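PDB 4C2L: endo-xylogalacturonan hydrolase A, which hydrolyses xylogalacturonan, the xylose-substituted galacturonan of the hairy regions of pectin, and needs that xylose-substituted backbone for activity. Local coordinates for residues A[17-21]-A[38-42]; A[74-80]-A[110-116]; A[84-90]-A[130-134]; A[206-212]-A[227-231]; A[240-246]-A[275-281]. Where two conformers were deposited one is given. Residue numbers count along the deposited sequence, not the author numbering.

Contact 1: A[17-21]-A[38-42]; sequences AVCTP and ALSSC. With MAN (alpha-D-mannopyranose), chain C.
A disulfide is the one strong link here: no direct hydrogen bond joins 17-21 to 38-42, and Cys19 SG meets Cys42 SG at 2.0 Å with chi3 of 70° and both cysteines in the m rotamer (chi1 -77° and -79°). Build 17-21 extended, with phi/psi near -120/135 at Val18 and Cys19 and -62/142 at Pro21. Build 38-42 as the last turn of a helix, closed by Cys42 N to Ala38 O at 2.9 Å. The ends line up as Ala17 with Cys42 (CA-CA 5.7 Å) and Pro21 with Ala38 (5.5 Å). Ala17, Cys19, Ala38 and Cys42 point toward the opposite segment. Apolar contacts flank the bridge: Cys19 CB to Ala38 CB at 3.9 Å, Pro21 CG to Ala38 CB at 4.0 Å, Ala17 CB to Cys42 SG at 3.9 Å. One water links the ends, accepting from Ala17 N and donating to Cys42 O, both at 3.0 Å. Val18 and Thr20 point away, and Thr20 OG1 is bonded to mannose C1 at 1.4 Å, so this edge carries an O-linked sugar. Strand 18-19, helix 32-42 and strand 47-50 form a beta-alpha-beta unit: Ala17 pairs with Thr47, and Cys19 with Thr47 and Val49, while Leu39 and Cys42 pack on Ile48, setting the helix against the first coil of the beta-helix.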
# COMPACT_ATOMS: atom_id res chain seq x y z
N ALA A 17 12.25 12.35 -29.37
CA ALA A 17 13.60 12.84 -29.00
C ALA A 17 13.96 12.42 -27.57
O ALA A 17 13.08 12.12 -26.76
CB ALA A 17 13.65 14.36 -29.13
N VAL A 18 15.26 12.40 -27.28
CA VAL A 18 15.77 12.00 -25.97
C VAL A 18 16.43 13.19 -25.27
O VAL A 18 17.24 13.89 -25.86
CB VAL A 18 16.78 10.83 -26.08
CG1 VAL A 18 17.24 10.40 -24.70
CG2 VAL A 18 16.14 9.66 -26.80
N CYS A 19 16.07 13.43 -24.01
CA CYS A 19 16.58 14.58 -23.26
C CYS A 19 17.26 14.05 -22.00
O CYS A 19 16.71 13.17 -21.33
CB CYS A 19 15.41 15.49 -22.84
SG CYS A 19 14.71 16.56 -24.13
N THR A 20 18.43 14.58 -21.67
CA THR A 20 19.05 14.28 -20.39
C THR A 20 19.06 15.53 -19.53
O THR A 20 19.76 16.48 -19.86
CB THR A 20 20.49 13.76 -20.57
OG1 THR A 20 20.46 12.62 -21.42
CG2 THR A 20 21.13 13.40 -19.22
N PRO A 21 18.32 15.53 -18.40
CA PRO A 21 18.30 16.75 -17.58
C PRO A 21 19.67 17.09 -17.05
O PRO A 21 20.44 16.21 -16.66
CB PRO A 21 17.40 16.39 -16.39
CG PRO A 21 16.75 15.09 -16.75
CD PRO A 21 17.56 14.41 -17.80
N ALA A 38 13.28 19.25 -19.22
CA ALA A 38 13.57 18.08 -20.06
C ALA A 38 12.28 17.33 -20.41
O ALA A 38 12.07 16.96 -21.57
CB ALA A 38 14.56 17.15 -19.37
N LEU A 39 11.42 17.14 -19.42
CA LEU A 39 10.13 16.48 -19.65
C LEU A 39 9.25 17.30 -20.59
O LEU A 39 8.61 16.76 -21.49
CB LEU A 39 9.39 16.19 -18.33
CG LEU A 39 8.32 15.10 -18.43
CD1 LEU A 39 8.96 13.73 -18.72
CD2 LEU A 39 7.50 15.02 -17.16
N SER A 40 9.23 18.62 -20.40
CA SER A 40 8.43 19.46 -21.28
C SER A 40 8.95 19.41 -22.71
O SER A 40 8.17 19.38 -23.69
CB SER A 40 8.43 20.90 -20.77
OG SER A 40 7.40 21.60 -21.45
N SER A 41 10.27 19.38 -22.85
CA SER A 41 10.89 19.39 -24.16
C SER A 41 10.70 18.05 -24.90
O SER A 41 10.38 18.04 -26.10
CB SER A 41 12.36 19.76 -24.03
OG SER A 41 12.99 19.72 -25.30
N CYS A 42 10.89 16.94 -24.19
CA CYS A 42 10.90 15.60 -24.80
C CYS A 42 9.70 14.72 -24.47
O CYS A 42 9.53 13.65 -25.07
CB CYS A 42 12.18 14.86 -24.41
SG CYS A 42 13.62 15.37 -25.38
C1 MAN C . 21.42 12.77 -22.49
C2 MAN C . 20.85 11.89 -23.61
C3 MAN C . 20.93 10.41 -23.24
C4 MAN C . 22.32 10.03 -22.74
C5 MAN C . 22.78 11.00 -21.64
C6 MAN C . 24.20 10.72 -21.15
O2 MAN C . 21.59 12.12 -24.80
O3 MAN C . 20.58 9.65 -24.38
O4 MAN C . 22.28 8.71 -22.26
O5 MAN C . 22.72 12.33 -22.12
O6 MAN C . 25.12 11.10 -22.16
O HOH W 1 10.12 13.93 -28.04

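Contact 2: A[74-80]-A[110-116]; sequences VEGLLKF and SGVIDGN
This is a parallel strand pair, 77-80 beside 112-114, in the wall of the right-handed beta-helix of a family 28 glycoside hydrolase. The strand axes approach to 4.8 Å at 7°, with Leu77 opposite Val112, Leu78 opposite Ile113 and Lys79 opposite Asp114 (CA-CA 4.8 to 4.9 Å). The backbone ladder runs Val112 N to Gly76 O at 3.0 Å, Leu78 N to Val112 O at 2.9 Å, Asp114 N to Leu78 O at 2.8 Å and Phe80 N to Asp114 O at 2.9 Å. At the entry, Gly111 CA lies 3.3 Å from Val74 O, where a side chain would clash. Leu77, Lys79, Val112 and Asp114 share one face; Leu77 (t, p) sets CD1 3.7 Å from Val112 CG1. Leu78 and Ile113 (both m, t) share the other, packing with Phe80 (chi1 -81°), whose CE2 is 4.0 Å from Ile113 CG2; Phe50, Leu58 and Leu135 adjoin this group. Beyond Gly115, Asn116 turns to phi/psi 54/49. Its N bonds Asp114 OD1 at 2.9 Å, an Asx turn, and its ND2 bonds Phe80 O at 3.0 Å. The backbone therefore fixes the register, the aliphatic pairs Leu77/Val112 and Leu78/Ile113 stack coil on coil, and the asparagine amide carries the hydrogen bonding one step past the strands.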
# COMPACT_ATOMS: atom_id res chain seq x y z
N VAL A 74 15.07 6.04 -15.29
CA VAL A 74 15.81 6.41 -14.09
C VAL A 74 16.88 5.35 -13.87
O VAL A 74 16.56 4.23 -13.46
CB VAL A 74 14.88 6.50 -12.87
CG1 VAL A 74 15.64 7.00 -11.64
CG2 VAL A 74 13.66 7.39 -13.18
N GLU A 75 18.14 5.68 -14.18
CA GLU A 75 19.24 4.73 -13.93
C GLU A 75 20.15 5.19 -12.80
O GLU A 75 20.96 4.42 -12.29
CB GLU A 75 20.05 4.47 -15.21
CG GLU A 75 19.20 4.26 -16.46
CD GLU A 75 18.24 3.08 -16.34
OE1 GLU A 75 18.43 2.23 -15.45
OE2 GLU A 75 17.31 3.00 -17.16
N GLY A 76 19.99 6.45 -12.39
CA GLY A 76 20.77 7.01 -11.30
C GLY A 76 19.94 7.18 -10.05
O GLY A 76 18.90 6.54 -9.88
N LEU A 77 20.42 8.06 -9.18
CA LEU A 77 19.79 8.33 -7.90
C LEU A 77 19.03 9.65 -7.97
O LEU A 77 19.59 10.66 -8.38
CB LEU A 77 20.88 8.44 -6.82
CG LEU A 77 20.42 8.87 -5.40
CD1 LEU A 77 19.33 7.94 -4.86
CD2 LEU A 77 21.61 8.94 -4.46
N LEU A 78 17.74 9.62 -7.63
CA LEU A 78 16.96 10.85 -7.46
C LEU A 78 16.79 11.00 -5.97
O LEU A 78 16.07 10.20 -5.35
CB LEU A 78 15.58 10.75 -8.13
CG LEU A 78 15.52 10.34 -9.61
CD1 LEU A 78 14.12 10.47 -10.18
CD2 LEU A 78 16.49 11.15 -10.43
N LYS A 79 17.46 11.99 -5.39
CA LYS A 79 17.45 12.12 -3.95
C LYS A 79 16.64 13.34 -3.55
O LYS A 79 17.03 14.47 -3.85
CB LYS A 79 18.87 12.24 -3.41
CG LYS A 79 18.85 12.34 -1.88
CD LYS A 79 20.22 12.22 -1.28
CE LYS A 79 20.12 12.06 0.22
NZ LYS A 79 21.49 12.18 0.80
N PHE A 80 15.50 13.11 -2.90
CA PHE A 80 14.69 14.22 -2.37
C PHE A 80 15.29 14.86 -1.14
O PHE A 80 15.91 14.19 -0.31
CB PHE A 80 13.28 13.74 -2.04
CG PHE A 80 12.40 13.67 -3.23
CD1 PHE A 80 11.78 14.82 -3.73
CD2 PHE A 80 12.18 12.44 -3.88
CE1 PHE A 80 10.96 14.75 -4.84
CE2 PHE A 80 11.36 12.38 -5.00
CZ PHE A 80 10.75 13.53 -5.47
N SER A 110 19.41 -0.13 -11.76
CA SER A 110 20.23 0.62 -10.82
C SER A 110 19.54 1.87 -10.29
O SER A 110 20.05 2.51 -9.36
CB SER A 110 21.58 0.99 -11.45
OG SER A 110 22.24 -0.17 -11.92
N GLY A 111 18.40 2.23 -10.89
CA GLY A 111 17.70 3.47 -10.50
C GLY A 111 17.14 3.43 -9.09
O GLY A 111 16.54 2.44 -8.67
N VAL A 112 17.31 4.54 -8.36
CA VAL A 112 16.82 4.63 -6.99
C VAL A 112 16.13 5.97 -6.80
O VAL A 112 16.67 7.01 -7.20
CB VAL A 112 17.99 4.51 -5.98
CG1 VAL A 112 17.49 4.69 -4.55
CG2 VAL A 112 18.70 3.16 -6.10
N ILE A 113 14.93 5.94 -6.21
CA ILE A 113 14.25 7.17 -5.80
C ILE A 113 14.32 7.15 -4.28
O ILE A 113 13.73 6.28 -3.63
CB ILE A 113 12.78 7.23 -6.29
CG1 ILE A 113 12.72 7.11 -7.82
CG2 ILE A 113 12.10 8.52 -5.81
CD1 ILE A 113 11.32 6.87 -8.37
N ASP A 114 15.04 8.11 -3.71
CA ASP A 114 15.28 8.17 -2.28
C ASP A 114 14.42 9.29 -1.69
O ASP A 114 14.72 10.46 -1.89
CB ASP A 114 16.78 8.45 -2.03
CG ASP A 114 17.17 8.45 -0.54
OD1 ASP A 114 16.30 8.36 0.34
OD2 ASP A 114 18.40 8.54 -0.25
N GLY A 115 13.38 8.92 -0.93
CA GLY A 115 12.51 9.89 -0.27
C GLY A 115 13.10 10.61 0.92
O GLY A 115 12.51 11.58 1.41
N ASN A 116 14.25 10.14 1.41
CA ASN A 116 15.01 10.80 2.46
C ASN A 116 14.13 11.05 3.69
O ASN A 116 14.11 12.15 4.25
CB ASN A 116 15.60 12.12 1.92
CG ASN A 116 16.80 12.62 2.71
OD1 ASN A 116 17.25 11.99 3.68
ND2 ASN A 116 17.34 13.77 2.28
O HOH W 2 19.96 11.45 3.63

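Contact 3: A[84-90]-A[130-134]; sequences TDYWSGR and YSRPT. With SO4 (sulfate ion), chain F.
Two direct hydrogen bonds join the short helix 84-87 and its following turn to the extended segment 130-134. Tyr130 (chi1 t) gives its OH to Thr84 O at 2.7 Å, the same carbonyl that weakly accepts Ser88 N at 3.1 Å. Gly89 N gives to Ser131 O at 2.9 Å, bringing the two CA atoms within 4.7 Å. Residues 87-90 form a type II turn, with Arg90 N on Trp87 O at 2.9 Å and Gly89 at positive phi (71/5), which favours glycine. Waters satisfy much of the remainder. One lies 2.7 Å from Ser88 OG and accepts Ser131 N at 2.9 Å; another donates to Arg90 O at 2.8 Å and lies 2.7 Å from Ser131 OG. Arg90 (chi1 m) leads its end away from 130-134: NH1 donates to O4 of a sulfate, probably from the crystallisation liquor, at 2.8 Å, and NE reaches Tyr86 O weakly at 2.9 Å. Trp87 (m) rests CE3 3.7 Å from Pro133 CG while its NE1 bonds Ala81 O. Arg132 points away, its guanidinium held by Pro155, Lys186 and Asn187 and in cation-pi contact with Phe124. This is loop packing on a beta-helix: two connections between strands meet beside helix 118-126, just before Thr134 enters its strand by pairing with Thr91 and Met93.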
# COMPACT_ATOMS: atom_id res chain seq x y z
N THR A 84 11.74 19.34 6.06
CA THR A 84 10.41 19.07 6.63
C THR A 84 9.44 20.27 6.57
O THR A 84 8.25 20.06 6.46
CB THR A 84 10.49 18.48 8.06
OG1 THR A 84 11.25 19.36 8.90
CG2 THR A 84 11.14 17.12 8.01
N ASP A 85 9.96 21.49 6.66
CA ASP A 85 9.11 22.68 6.54
C ASP A 85 8.50 22.74 5.15
O ASP A 85 7.33 23.09 4.99
CB ASP A 85 9.92 23.97 6.78
CG ASP A 85 10.21 24.24 8.25
OD1 ASP A 85 9.72 23.53 9.14
OD2 ASP A 85 10.96 25.22 8.51
N TYR A 86 9.30 22.44 4.13
CA TYR A 86 8.79 22.48 2.76
C TYR A 86 7.70 21.42 2.53
O TYR A 86 6.63 21.71 1.97
CB TYR A 86 9.92 22.32 1.73
CG TYR A 86 9.38 22.23 0.33
CD1 TYR A 86 9.08 23.40 -0.40
CD2 TYR A 86 9.10 20.98 -0.27
CE1 TYR A 86 8.55 23.31 -1.69
CE2 TYR A 86 8.57 20.90 -1.54
CZ TYR A 86 8.31 22.05 -2.25
OH TYR A 86 7.79 21.95 -3.51
N TRP A 87 7.97 20.20 2.95
CA TRP A 87 7.06 19.08 2.68
C TRP A 87 5.83 19.07 3.53
O TRP A 87 4.86 18.36 3.21
CB TRP A 87 7.81 17.75 2.85
CG TRP A 87 8.84 17.58 1.78
CD1 TRP A 87 10.23 17.54 1.90
CD2 TRP A 87 8.58 17.44 0.34
NE1 TRP A 87 10.82 17.39 0.66
CE2 TRP A 87 9.89 17.33 -0.31
CE3 TRP A 87 7.43 17.42 -0.44
CZ2 TRP A 87 10.01 17.18 -1.68
CZ3 TRP A 87 7.57 17.25 -1.82
CH2 TRP A 87 8.83 17.14 -2.43
N SER A 88 5.83 19.87 4.59
CA SER A 88 4.70 19.90 5.53
C SER A 88 3.34 20.08 4.83
O SER A 88 3.12 21.09 4.15
CB SER A 88 4.91 21.04 6.55
OG SER A 88 3.89 20.99 7.52
N GLY A 89 2.45 19.11 5.01
CA GLY A 89 1.11 19.16 4.44
C GLY A 89 1.00 18.99 2.93
O GLY A 89 -0.10 19.13 2.37
N ARG A 90 2.11 18.71 2.26
CA ARG A 90 2.08 18.53 0.82
C ARG A 90 1.56 17.16 0.44
O ARG A 90 1.79 16.17 1.14
CB ARG A 90 3.46 18.78 0.21
CG ARG A 90 3.88 20.24 0.32
CD ARG A 90 5.00 20.58 -0.67
NE ARG A 90 5.33 22.01 -0.59
CZ ARG A 90 4.65 22.98 -1.21
NH1 ARG A 90 3.59 22.70 -1.97
NH2 ARG A 90 5.03 24.24 -1.04
N TYR A 130 2.19 16.38 12.28
CA TYR A 130 3.00 16.60 11.08
C TYR A 130 2.45 15.76 9.92
O TYR A 130 2.29 14.54 10.04
CB TYR A 130 4.49 16.30 11.35
CG TYR A 130 5.34 16.60 10.14
CD1 TYR A 130 5.39 17.89 9.61
CD2 TYR A 130 6.08 15.59 9.51
CE1 TYR A 130 6.16 18.19 8.49
CE2 TYR A 130 6.86 15.88 8.39
CZ TYR A 130 6.88 17.17 7.88
OH TYR A 130 7.63 17.48 6.75
N SER A 131 2.15 16.42 8.80
CA SER A 131 1.51 15.80 7.65
C SER A 131 2.56 15.64 6.55
O SER A 131 3.21 16.61 6.16
CB SER A 131 0.36 16.70 7.16
OG SER A 131 -0.27 16.16 6.02
N ARG A 132 2.72 14.40 6.09
CA ARG A 132 3.80 14.03 5.15
C ARG A 132 3.27 13.67 3.77
O ARG A 132 2.19 13.09 3.64
CB ARG A 132 4.58 12.83 5.70
CG ARG A 132 5.24 13.08 7.04
CD ARG A 132 5.60 11.76 7.69
NE ARG A 132 4.40 11.15 8.28
CZ ARG A 132 4.29 9.87 8.61
NH1 ARG A 132 5.29 9.02 8.37
NH2 ARG A 132 3.17 9.42 9.17
N PRO A 133 4.07 13.96 2.72
CA PRO A 133 3.65 13.64 1.35
C PRO A 133 3.83 12.16 0.99
O PRO A 133 4.66 11.48 1.59
CB PRO A 133 4.61 14.48 0.50
CG PRO A 133 5.86 14.55 1.34
CD PRO A 133 5.36 14.66 2.76
N THR A 134 3.09 11.72 -0.02
CA THR A 134 3.28 10.42 -0.68
C THR A 134 4.40 10.53 -1.69
O THR A 134 4.51 11.54 -2.39
CB THR A 134 1.97 10.04 -1.38
OG1 THR A 134 1.00 9.85 -0.35
CG2 THR A 134 2.11 8.77 -2.27
S SO4 F . 0.76 20.68 -2.21
O1 SO4 F . 0.70 21.36 -0.89
O2 SO4 F . 0.19 21.61 -3.21
O3 SO4 F . -0.03 19.44 -2.13
O4 SO4 F . 2.17 20.39 -2.57
O HOH W 3 2.18 19.31 8.73
O HOH W 4 0.29 15.78 3.45

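Contact 4: A[206-212]-A[227-231]; sequences VVNDDDC and ISCTG. With NAG (2-acetamido-2-deoxy-beta-D-glucopyranose), chain D.
Val206 and Val207 run parallel to Cys229 and Thr230 (CA-CA 4.7 and 4.8 Å), all four with extended phi/psi near -125/125. The ladder is Val206 N to Ser228 O at 2.7 Å, Thr230 N to Val206 O at 2.8 Å and Asn208 N to Thr230 O at 3.1 Å. Then the paths part: Gly231 takes positive phi (81/11), where a side chain would strike Asn208 O, while 208-212 curls into a loop. Asn208 (p) sits within that curl, its ND2 bonded to Thr188 O and weakly to Asp210 O and Asp211 O at 3.1 and 3.2 Å. The loop returns to the strand through the disulfide, Cys212 SG (t) to Cys229 SG (m) at 2.0 Å, chi3 -76°, with Ile227 CD1 3.7 Å from Cys212 SG. Val206 and Cys229 point to one face, Val207 and Thr230 to the other, where Val207 CG2 lies 4.2 Å from Thr230 CB. A water donates to Val206 O and lies near Ser228 OG and Thr230 OG1, all at 2.9 Å. Asp210, the proton donor by similarity, points away from 227-231; its OD1 accepts Asp211 N at 2.7 Å and sits close to Asp189, a clustering of acids that fits a family 28 active site. In the beta-helix, Val207 pairs back with Met175 and Ala177, Ile227 to Thr230 pack on strand 246-259, and beyond the turn Asp210 and Cys212 pair with His233 and Gly234.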
# COMPACT_ATOMS: atom_id res chain seq x y z
N VAL A 206 8.68 -5.47 -0.43
CA VAL A 206 8.42 -4.32 0.44
C VAL A 206 8.97 -4.61 1.83
O VAL A 206 8.69 -5.66 2.42
CB VAL A 206 6.91 -4.02 0.57
CG1 VAL A 206 6.68 -2.79 1.46
CG2 VAL A 206 6.27 -3.79 -0.80
N VAL A 207 9.76 -3.67 2.34
CA VAL A 207 10.17 -3.69 3.74
C VAL A 207 9.69 -2.36 4.30
O VAL A 207 10.15 -1.30 3.87
CB VAL A 207 11.71 -3.81 3.89
CG1 VAL A 207 12.14 -3.64 5.35
CG2 VAL A 207 12.22 -5.11 3.29
N ASN A 208 8.74 -2.41 5.23
CA ASN A 208 8.14 -1.16 5.72
C ASN A 208 7.53 -1.33 7.10
O ASN A 208 7.88 -2.25 7.83
CB ASN A 208 7.08 -0.67 4.71
CG ASN A 208 5.83 -1.54 4.71
OD1 ASN A 208 5.84 -2.65 5.24
ND2 ASN A 208 4.76 -1.04 4.11
N ASP A 209 6.62 -0.43 7.47
CA ASP A 209 6.02 -0.48 8.79
C ASP A 209 4.53 -0.18 8.75
O ASP A 209 3.95 0.26 9.74
CB ASP A 209 6.75 0.47 9.76
CG ASP A 209 6.29 0.33 11.19
OD1 ASP A 209 6.07 -0.82 11.65
OD2 ASP A 209 6.11 1.38 11.86
N ASP A 210 3.90 -0.44 7.61
CA ASP A 210 2.44 -0.28 7.54
C ASP A 210 1.91 -1.19 6.45
O ASP A 210 2.59 -2.12 6.08
CB ASP A 210 2.03 1.19 7.33
CG ASP A 210 0.68 1.51 8.00
OD1 ASP A 210 -0.34 0.88 7.62
OD2 ASP A 210 0.64 2.35 8.93
N ASP A 211 0.68 -0.98 5.99
CA ASP A 211 0.12 -1.87 4.98
C ASP A 211 1.07 -2.10 3.81
O ASP A 211 1.66 -1.16 3.28
CB ASP A 211 -1.21 -1.31 4.46
CG ASP A 211 -2.28 -1.30 5.54
OD1 ASP A 211 -2.22 -2.17 6.42
OD2 ASP A 211 -3.18 -0.44 5.51
N CYS A 212 1.20 -3.35 3.41
CA CYS A 212 1.92 -3.72 2.21
C CYS A 212 1.15 -3.18 0.99
O CYS A 212 1.66 -2.37 0.22
CB CYS A 212 2.08 -5.25 2.16
SG CYS A 212 3.34 -5.66 0.94
N ILE A 227 4.37 -11.07 -4.28
CA ILE A 227 4.78 -9.95 -3.48
C ILE A 227 5.37 -10.48 -2.19
O ILE A 227 4.90 -11.49 -1.64
CB ILE A 227 3.60 -8.96 -3.25
CG1 ILE A 227 4.06 -7.74 -2.45
CG2 ILE A 227 2.43 -9.66 -2.54
CD1 ILE A 227 3.10 -6.56 -2.60
N SER A 228 6.44 -9.83 -1.75
CA SER A 228 7.02 -10.13 -0.45
C SER A 228 6.95 -8.88 0.41
O SER A 228 7.32 -7.79 -0.04
CB SER A 228 8.47 -10.58 -0.61
OG SER A 228 9.06 -10.70 0.66
N CYS A 229 6.48 -9.03 1.64
CA CYS A 229 6.31 -7.91 2.57
C CYS A 229 6.91 -8.27 3.92
O CYS A 229 6.56 -9.31 4.51
CB CYS A 229 4.83 -7.58 2.78
SG CYS A 229 3.80 -7.61 1.29
N THR A 230 7.78 -7.41 4.44
CA THR A 230 8.43 -7.65 5.73
C THR A 230 8.16 -6.48 6.66
O THR A 230 8.44 -5.34 6.32
CB THR A 230 9.95 -7.82 5.56
OG1 THR A 230 10.22 -8.92 4.69
CG2 THR A 230 10.61 -8.09 6.89
N GLY A 231 7.59 -6.77 7.83
CA GLY A 231 7.33 -5.76 8.83
C GLY A 231 6.06 -4.96 8.58
O GLY A 231 5.80 -3.97 9.26
C1 NAG D . 11.67 -11.15 11.57
C2 NAG D . 13.04 -10.66 11.13
C3 NAG D . 14.17 -11.42 11.82
C4 NAG D . 13.96 -11.44 13.33
C5 NAG D . 12.57 -12.01 13.60
C6 NAG D . 12.27 -12.11 15.10
C7 NAG D . 13.48 -9.99 8.82
C8 NAG D . 13.57 -10.51 7.42
N2 NAG D . 13.17 -10.91 9.71
O3 NAG D . 15.40 -10.81 11.48
O4 NAG D . 14.96 -12.24 13.95
O5 NAG D . 11.60 -11.17 12.98
O6 NAG D . 12.34 -10.82 15.65
O7 NAG D . 13.67 -8.80 9.10
O HOH W 5 9.94 -8.20 1.90
O HOH W 6 7.92 -3.09 11.03

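Contact 5: A[240-246]-A[275-281]; sequences LGKSSDD and DHGTSTV
Leu240 (m, t) lays CD1 3.5 Å from Val281 CG2, and its CB comes 3.2 Å from Ser279 OG, at the start of the loop 240-246, which leans along 275-281. Gly241, at phi/psi 96/9, turns the chain where a CB would clash with Ser279 OG, and its O accepts Gly277 N at 2.8 Å. Next, Lys242 O takes His276 ND1 at 3.0 Å; the histidine, chi1 in m, bonds Glu306 through NE2 and meets the ring of Tyr270. Such a loop is a turn between consecutive strands of the beta-helix, 235-240 and 246-259, stacked on the corresponding turn of the next coil. Pairing resumes in parallel, with Asp246 opposite Ser279 (CA-CA 5.0 Å): Asp246 N to Thr278 O is 3.0 Å and Thr280 N to Asp246 O is 2.9 Å. Just before it, Asp245 (m) accepts a hydrogen bond on OD1 from Thr278 N at 2.8 Å. Gly277 has no room for a side chain beside Ser244 O, which lies 3.3 Å from Gly277 CA. The loop is also tied to itself: Asp246, in m, accepts Gly241 N at 2.7 Å on OD2 and Ser244 OG at 2.9 Å on OD1.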
# COMPACT_ATOMS: atom_id res chain seq x y z
N LEU A 240 -12.45 1.08 5.53
CA LEU A 240 -13.58 1.59 4.77
C LEU A 240 -14.63 2.08 5.75
O LEU A 240 -14.76 1.54 6.84
CB LEU A 240 -14.19 0.46 3.92
CG LEU A 240 -13.24 -0.31 3.00
CD1 LEU A 240 -14.05 -1.39 2.29
CD2 LEU A 240 -12.57 0.62 1.99
N GLY A 241 -15.37 3.10 5.34
CA GLY A 241 -16.57 3.54 6.06
C GLY A 241 -16.38 4.69 7.03
O GLY A 241 -17.30 5.01 7.78
N LYS A 242 -15.21 5.34 7.02
CA LYS A 242 -14.91 6.38 8.01
C LYS A 242 -15.95 7.50 7.98
O LYS A 242 -16.44 7.90 9.04
CB LYS A 242 -13.50 6.98 7.80
CG LYS A 242 -13.14 8.06 8.81
CD LYS A 242 -11.74 8.59 8.53
CE LYS A 242 -11.38 9.79 9.40
NZ LYS A 242 -11.65 9.53 10.84
N SER A 243 -16.28 7.98 6.79
CA SER A 243 -17.19 9.12 6.68
C SER A 243 -18.07 9.07 5.43
O SER A 243 -18.75 10.05 5.11
CB SER A 243 -16.40 10.43 6.73
OG SER A 243 -15.53 10.52 5.63
N SER A 244 -18.06 7.94 4.73
CA SER A 244 -18.87 7.76 3.53
C SER A 244 -19.12 6.28 3.27
O SER A 244 -18.53 5.41 3.93
CB SER A 244 -18.19 8.40 2.31
OG SER A 244 -16.85 7.93 2.19
N ASP A 245 -20.02 6.00 2.34
CA ASP A 245 -20.27 4.65 1.88
C ASP A 245 -19.14 4.30 0.91
O ASP A 245 -18.97 4.97 -0.10
CB ASP A 245 -21.63 4.59 1.17
CG ASP A 245 -22.80 4.49 2.16
OD1 ASP A 245 -22.60 4.56 3.39
OD2 ASP A 245 -23.95 4.33 1.68
N ASP A 246 -18.38 3.27 1.25
CA ASP A 246 -17.15 2.95 0.53
C ASP A 246 -17.22 1.53 0.01
O ASP A 246 -17.73 0.64 0.70
CB ASP A 246 -15.96 3.02 1.49
CG ASP A 246 -15.65 4.43 1.95
OD1 ASP A 246 -15.91 5.40 1.20
OD2 ASP A 246 -15.10 4.57 3.07
N ASP A 275 -20.55 9.66 11.88
CA ASP A 275 -20.51 10.00 10.47
C ASP A 275 -20.09 8.82 9.61
O ASP A 275 -19.86 8.98 8.41
CB ASP A 275 -19.54 11.17 10.25
CG ASP A 275 -20.10 12.49 10.75
OD1 ASP A 275 -21.29 12.53 11.16
OD2 ASP A 275 -19.36 13.49 10.73
N HIS A 276 -20.00 7.64 10.22
CA HIS A 276 -19.53 6.46 9.49
C HIS A 276 -20.50 6.06 8.44
O HIS A 276 -21.71 6.25 8.61
CB HIS A 276 -19.30 5.29 10.43
CG HIS A 276 -18.36 5.58 11.57
ND1 HIS A 276 -17.21 6.27 11.40
CD2 HIS A 276 -18.42 5.24 12.92
CE1 HIS A 276 -16.58 6.39 12.59
NE2 HIS A 276 -17.32 5.75 13.51
N GLY A 277 -20.00 5.52 7.34
CA GLY A 277 -20.84 4.99 6.29
C GLY A 277 -20.82 3.47 6.27
O GLY A 277 -20.26 2.83 7.18
N THR A 278 -21.43 2.89 5.25
CA THR A 278 -21.45 1.43 5.13
C THR A 278 -20.37 1.04 4.15
O THR A 278 -20.06 1.77 3.21
CB THR A 278 -22.84 0.88 4.68
OG1 THR A 278 -23.80 1.13 5.71
CG2 THR A 278 -22.78 -0.64 4.44
N SER A 279 -19.77 -0.12 4.41
CA SER A 279 -18.68 -0.62 3.61
C SER A 279 -19.18 -1.82 2.82
O SER A 279 -19.86 -2.67 3.38
CB SER A 279 -17.55 -1.08 4.53
OG SER A 279 -17.03 0.00 5.27
N THR A 280 -18.81 -1.88 1.55
CA THR A 280 -19.15 -3.01 0.70
C THR A 280 -17.88 -3.59 0.13
O THR A 280 -17.09 -2.88 -0.49
CB THR A 280 -20.09 -2.55 -0.44
OG1 THR A 280 -21.26 -1.97 0.15
CG2 THR A 280 -20.51 -3.71 -1.31
N VAL A 281 -17.65 -4.88 0.36
CA VAL A 281 -16.46 -5.52 -0.19
C VAL A 281 -16.94 -6.74 -0.93
O VAL A 281 -17.55 -7.64 -0.31
CB VAL A 281 -15.46 -5.92 0.90
CG1 VAL A 281 -14.18 -6.51 0.27
CG2 VAL A 281 -15.11 -4.71 1.76

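Overall arrangement
Along the chain, contact 1 comes first, contacts 2 and 3 interleave their segments, and contacts 4 and 5 follow. Contacts 1, 2, 4 and 5 reach one long parallel sheet of the beta-helix and sample coils progressively further from the N-terminal cap: centres of contacts 1 and 2 are about 18 Å apart, those of contacts 1 and 5 about 44 Å. Contact 3 lies off that sheet but touches contact 2 through Phe80 CD1 and Trp87 CZ2 at 3.6 Å. Contact 4 holds the proton donor assigned by similarity; the nearest atoms of contacts 3 and 4 are about 8 Å apart, those of contacts 4 and 5 about 9 Å. The stacked coils thus form an elongated scaffold carrying the loop of the probable proton donor.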